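PDB 4Q9D: benzoylformate decarboxylase from Mycobacterium smegmatis, which belongs to the three-domain thiamine pyrophosphate-dependent enzyme family and binds a magnesium ion. Local coordinates for residues 85-90 with 398-403; 211-216 with 236-241. One frame throughout, in Å; residues are numbered along the deposited sequence.

Interaction 1 of 2, residues 85-90 with 398-403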
loop_
_atom_site.group_PDB
_atom_site.type_symbol
_atom_site.label_atom_id
_atom_site.label_comp_id
_atom_site.label_asym_id
_atom_site.label_seq_id
_atom_site.Cartn_x
_atom_site.Cartn_y
_atom_site.Cartn_z
ATOM N N LEU B 85 6.591 7.532 15.099
ATOM C CA LEU B 85 5.237 7.108 14.756
ATOM C C LEU B 85 4.984 5.617 15.172
ATOM O O LEU B 85 3.963 5.288 15.764
ATOM C CB LEU B 85 4.959 7.345 13.246
ATOM C CG LEU B 85 3.582 6.849 12.801
ATOM C CD1 LEU B 85 2.441 7.585 13.554
ATOM C CD2 LEU B 85 3.427 6.972 11.252
ATOM N N VAL B 86 5.923 4.730 14.870
ATOM C CA VAL B 86 5.805 3.322 15.268
ATOM C C VAL B 86 5.586 3.221 16.783
ATOM O O VAL B 86 4.679 2.544 17.245
ATOM C CB VAL B 86 7.088 2.536 14.896
ATOM C CG1 VAL B 86 7.002 1.022 15.354
ATOM C CG2 VAL B 86 7.330 2.623 13.409
ATOM N N ALA B 87 6.400 3.948 17.549
ATOM C CA ALA B 87 6.252 3.970 19.011
ATOM C C ALA B 87 4.859 4.431 19.467
ATOM O O ALA B 87 4.260 3.826 20.348
ATOM C CB ALA B 87 7.352 4.845 19.651
ATOM N N ALA B 88 4.351 5.514 18.877
ATOM C CA ALA B 88 3.028 6.028 19.220
ATOM C C ALA B 88 1.949 5.008 18.849
ATOM O O ALA B 88 0.967 4.812 19.565
ATOM C CB ALA B 88 2.771 7.386 18.490
ATOM N N TYR B 89 2.122 4.385 17.691
ATOM C CA TYR B 89 1.162 3.408 17.241
ATOM C C TYR B 89 1.157 2.188 18.207
ATOM O O TYR B 89 0.089 1.716 18.626
ATOM C CB TYR B 89 1.507 2.958 15.818
ATOM C CG TYR B 89 0.487 1.967 15.280
ATOM C CD1 TYR B 89 -0.570 2.398 14.501
ATOM C CD2 TYR B 89 0.592 0.595 15.548
ATOM C CE1 TYR B 89 -1.504 1.509 13.984
ATOM C CE2 TYR B 89 -0.345 -0.309 15.050
ATOM C CZ TYR B 89 -1.390 0.149 14.275
ATOM O OH TYR B 89 -2.327 -0.729 13.768
ATOM N N ARG B 90 2.343 1.694 18.575
ATOM C CA ARG B 90 2.425 0.564 19.537
ATOM C C ARG B 90 1.880 0.927 20.933
ATOM O O ARG B 90 1.342 0.074 21.628
ATOM C CB ARG B 90 3.863 0.060 19.668
ATOM C CG ARG B 90 4.462 -0.569 18.393
ATOM C CD ARG B 90 3.728 -1.800 17.962
ATOM N NE ARG B 90 4.567 -2.682 17.131
ATOM C CZ ARG B 90 4.129 -3.818 16.580
ATOM N NH1 ARG B 90 2.864 -4.210 16.737
ATOM N NH2 ARG B 90 4.944 -4.554 15.842
ATOM N N PHE B 398 7.012 5.628 32.285
ATOM C CA PHE B 398 6.859 5.626 30.816
ATOM C C PHE B 398 8.125 5.126 30.125
ATOM O O PHE B 398 9.237 5.495 30.506
ATOM C CB PHE B 398 6.570 7.038 30.300
ATOM C CG PHE B 398 5.377 7.696 30.951
ATOM C CD1 PHE B 398 4.121 7.667 30.338
ATOM C CD2 PHE B 398 5.513 8.359 32.168
ATOM C CE1 PHE B 398 3.005 8.281 30.931
ATOM C CE2 PHE B 398 4.401 8.982 32.778
ATOM C CZ PHE B 398 3.147 8.940 32.156
ATOM N N ALA B 399 7.950 4.277 29.122
ATOM C CA ALA B 399 9.045 3.902 28.236
ATOM C C ALA B 399 8.507 3.738 26.809
ATOM O O ALA B 399 7.285 3.647 26.596
ATOM C CB ALA B 399 9.703 2.605 28.697
ATOM N N THR B 400 9.434 3.697 25.855
ATOM C CA THR B 400 9.107 3.561 24.436
ATOM C C THR B 400 8.037 2.510 24.178
ATOM O O THR B 400 8.139 1.374 24.673
ATOM C CB THR B 400 10.344 3.218 23.605
ATOM O OG1 THR B 400 9.911 2.873 22.283
ATOM C CG2 THR B 400 11.124 2.020 24.232
ATOM N N GLY B 401 7.008 2.897 23.416
ATOM C CA GLY B 401 5.932 1.983 23.022
ATOM C C GLY B 401 6.440 0.831 22.172
ATOM O O GLY B 401 5.936 -0.293 22.248
ATOM N N SER B 402 7.456 1.103 21.354
ATOM C CA SER B 402 7.884 0.117 20.372
ATOM C C SER B 402 9.163 -0.641 20.756
ATOM O O SER B 402 9.467 -1.677 20.160
ATOM C CB SER B 402 8.152 0.800 19.040
ATOM O OG SER B 402 9.207 1.740 19.202
ATOM N N GLY B 403 9.931 -0.122 21.711
ATOM C CA GLY B 403 11.283 -0.624 21.930
ATOM C C GLY B 403 12.321 0.205 21.176
ATOM O O GLY B 403 13.515 0.112 21.447
HETATM O O HOH W 1 5.185 5.257 22.627
#
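Ser402 sets its side chain against the C-terminal half of helix 82-90, between Val86, Ala87 and Arg90. Its CB lies 3.7 Å from Ala87 CA and 3.9 Å from Val86 CG1. Its OG sits between its own backbone N and carbonyl carbon (chi1 62°), and Ala87 CB touches this OG at 3.6 Å. The hydroxyl is hydrogen-bonded to the backbone N of Gly404. Arg90 starts toward the loop and then leaves it. Its CB packs on the carbonyl of Gly401, 3.3 Å from Gly401 O, and its CG lies 4.0 Å from Ser402 CB. The chain bends at chi2 (-63°), which carries CD off the loop. The guanidinium reaches a second subunit, where NH1 forms a salt bridge with Asp110 of that subunit. Gly401 brings its backbone up to the helix. Its CA lies 3.7 Å from Ala87 O. A water joins Ala87 O to Gly401 N by two weak hydrogen bonds. Thr400 holds the turn together. Its OG1 accepts from Ser402 N at 3.2 Å, which makes an ST turn, and also bonds to Gly404 O. The contact is buried. It packs the loop after strand 397-399 of the C-terminal thiamine pyrophosphate-binding region on a helix of the N-terminal one, a joining of two related domains within one chain that belongs to the three-domain fold of this enzyme family.

Interaction 2 of 2, residues 211-216 with 236-241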
loop_
_atom_site.group_PDB
_atom_site.type_symbol
_atom_site.label_atom_id
_atom_site.label_comp_id
_atom_site.label_asym_id
_atom_site.label_seq_id
_atom_site.Cartn_x
_atom_site.Cartn_y
_atom_site.Cartn_z
ATOM N N VAL B 211 -3.843 -1.079 31.346
ATOM C CA VAL B 211 -4.553 -0.805 32.604
ATOM C C VAL B 211 -4.265 0.607 33.069
ATOM O O VAL B 211 -5.183 1.376 33.347
ATOM C CB VAL B 211 -4.239 -1.890 33.682
ATOM C CG1 VAL B 211 -4.854 -1.541 35.021
ATOM C CG2 VAL B 211 -4.768 -3.232 33.203
ATOM N N ASP B 212 -2.989 0.970 33.110
ATOM C CA ASP B 212 -2.621 2.334 33.471
ATOM C C ASP B 212 -3.186 3.347 32.444
ATOM O O ASP B 212 -3.691 4.396 32.822
ATOM C CB ASP B 212 -1.091 2.486 33.589
ATOM C CG ASP B 212 -0.687 3.718 34.384
ATOM O OD1 ASP B 212 -1.339 3.979 35.419
ATOM O OD2 ASP B 212 0.253 4.440 33.974
ATOM N N ARG B 213 -3.138 3.023 31.152
ATOM C CA ARG B 213 -3.654 3.951 30.136
ATOM C C ARG B 213 -5.165 4.132 30.236
ATOM O O ARG B 213 -5.672 5.182 29.886
ATOM C CB ARG B 213 -3.241 3.534 28.721
ATOM C CG ARG B 213 -1.745 3.585 28.509
ATOM C CD ARG B 213 -1.348 3.531 27.020
ATOM N NE ARG B 213 0.070 3.892 26.861
ATOM C CZ ARG B 213 1.028 3.027 26.522
ATOM N NH1 ARG B 213 0.744 1.748 26.289
ATOM N NH2 ARG B 213 2.284 3.442 26.407
ATOM N N ALA B 214 -5.881 3.117 30.733
ATOM C CA ALA B 214 -7.311 3.280 30.993
ATOM C C ALA B 214 -7.633 4.005 32.318
ATOM O O ALA B 214 -8.800 4.221 32.622
ATOM C CB ALA B 214 -8.041 1.941 30.939
ATOM N N GLY B 215 -6.628 4.380 33.109
ATOM C CA GLY B 215 -6.911 5.021 34.402
ATOM C C GLY B 215 -7.458 3.969 35.366
ATOM O O GLY B 215 -8.197 4.285 36.285
ATOM N N ALA B 216 -7.087 2.702 35.165
ATOM C CA ALA B 216 -7.703 1.605 35.929
ATOM C C ALA B 216 -6.798 1.045 37.048
ATOM O O ALA B 216 -6.948 -0.088 37.483
ATOM C CB ALA B 216 -8.137 0.491 34.978
ATOM N N LEU B 236 9.223 -5.750 29.623
ATOM C CA LEU B 236 9.479 -4.617 28.747
ATOM C C LEU B 236 8.307 -3.624 28.729
ATOM O O LEU B 236 7.808 -3.248 27.654
ATOM C CB LEU B 236 9.751 -5.148 27.331
ATOM C CG LEU B 236 10.921 -6.137 27.218
ATOM C CD1 LEU B 236 10.740 -7.052 26.002
ATOM C CD2 LEU B 236 12.282 -5.384 27.150
ATOM N N PRO B 237 7.850 -3.209 29.913
ATOM C CA PRO B 237 6.648 -2.383 30.020
ATOM C C PRO B 237 6.879 -0.977 29.480
ATOM O O PRO B 237 7.935 -0.405 29.753
ATOM C CB PRO B 237 6.436 -2.320 31.545
ATOM C CG PRO B 237 7.836 -2.311 32.074
ATOM C CD PRO B 237 8.493 -3.390 31.230
ATOM N N ASP B 238 5.935 -0.438 28.701
ATOM C CA ASP B 238 5.964 0.986 28.379
ATOM C C ASP B 238 5.125 1.767 29.403
ATOM O O ASP B 238 5.222 2.974 29.481
ATOM C CB ASP B 238 5.491 1.285 26.933
ATOM C CG ASP B 238 4.249 0.473 26.518
ATOM O OD1 ASP B 238 4.118 -0.705 26.927
ATOM O OD2 ASP B 238 3.423 1.013 25.746
ATOM N N ARG B 239 4.288 1.058 30.171
ATOM C CA ARG B 239 3.592 1.628 31.327
ATOM C C ARG B 239 3.574 0.588 32.436
ATOM O O ARG B 239 3.703 -0.616 32.165
ATOM C CB ARG B 239 2.142 2.058 30.998
ATOM C CG ARG B 239 2.038 3.061 29.832
ATOM C CD ARG B 239 2.382 4.491 30.256
ATOM N NE ARG B 239 1.366 4.952 31.183
ATOM C CZ ARG B 239 0.380 5.792 30.897
ATOM N NH1 ARG B 239 0.269 6.354 29.684
ATOM N NH2 ARG B 239 -0.486 6.097 31.855
ATOM N N MET B 240 3.455 1.052 33.680
ATOM C CA MET B 240 3.249 0.150 34.821
ATOM C C MET B 240 1.913 0.431 35.473
ATOM O O MET B 240 1.585 1.583 35.736
ATOM C CB MET B 240 4.388 0.272 35.806
ATOM C CG MET B 240 5.550 -0.590 35.311
ATOM S SD MET B 240 6.878 -0.613 36.453
ATOM C CE MET B 240 8.349 -0.888 35.449
ATOM N N SER B 241 1.149 -0.632 35.723
ATOM C CA SER B 241 -0.281 -0.509 35.970
ATOM C C SER B 241 -0.683 -1.052 37.347
ATOM O O SER B 241 -1.862 -1.055 37.694
ATOM C CB SER B 241 -1.048 -1.286 34.880
ATOM O OG SER B 241 -0.813 -0.768 33.570
HETATM O O HOH W 2 2.759 3.839 33.799
#
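Asp212 and Arg239 form one of two salt bridges that tie the end of helix 209-213 to the loop after strand 231-233, within the Rossmann-like central domain. Arg239 grips side-on, with NH2 at 2.8 Å and NE at 3.0 Å from Asp212 OD2. The carboxylate and guanidinium planes stand 84° apart, and NH2 comes from above the carboxylate plane. The same oxygen is close to a water that accepts from Met240 N. In the second bridge Arg213 NH1 and NH2 grip Asp238 OD2 end-on, each at 2.8 Å and in the guanidinium plane. Asp238 OD1 has a further partner in Arg279. The two arginines also pack on each other. Arg239 CG lies over the centre of the Arg213 guanidinium, 3.3 Å above its plane. Arg213 CG lies over the Arg239 guanidinium, nearer its rim. The acid partners and Gln62 OE1, which bonds to both arginines, probably offset the like charges. Beyond them, Asp212 N donates to Ser241 OG at 2.8 Å, and this hydroxyl is also bonded to Gly208 O. Gly215 closes the helix with a Schellman motif. The packing is tight beside Ser241, whose CB meets Val211 CB at 3.5 Å.

How the interactions relate
Interactions 1 and 2 have centres 13 Å apart and touch directly. Ala399 N lies 3.0 Å from Asp238 O, a probable hydrogen bond, and Phe398 CE1 packs 3.6 Å from Arg239 NH1. Residues 398-403 thus meet helix 82-90 through their loop and residues 236-241 through residues 398-400. All three family regions come together here: interaction 1 joins the N- and C-terminal ones, and interaction 2 lies within the central one. In sequence, both segments of interaction 2 fall between those of interaction 1. Tyr112 of the second subunit packs on Thr400 and on Leu236. The magnesium ion is bound elsewhere, by Asp434, Asn461 and Glu463.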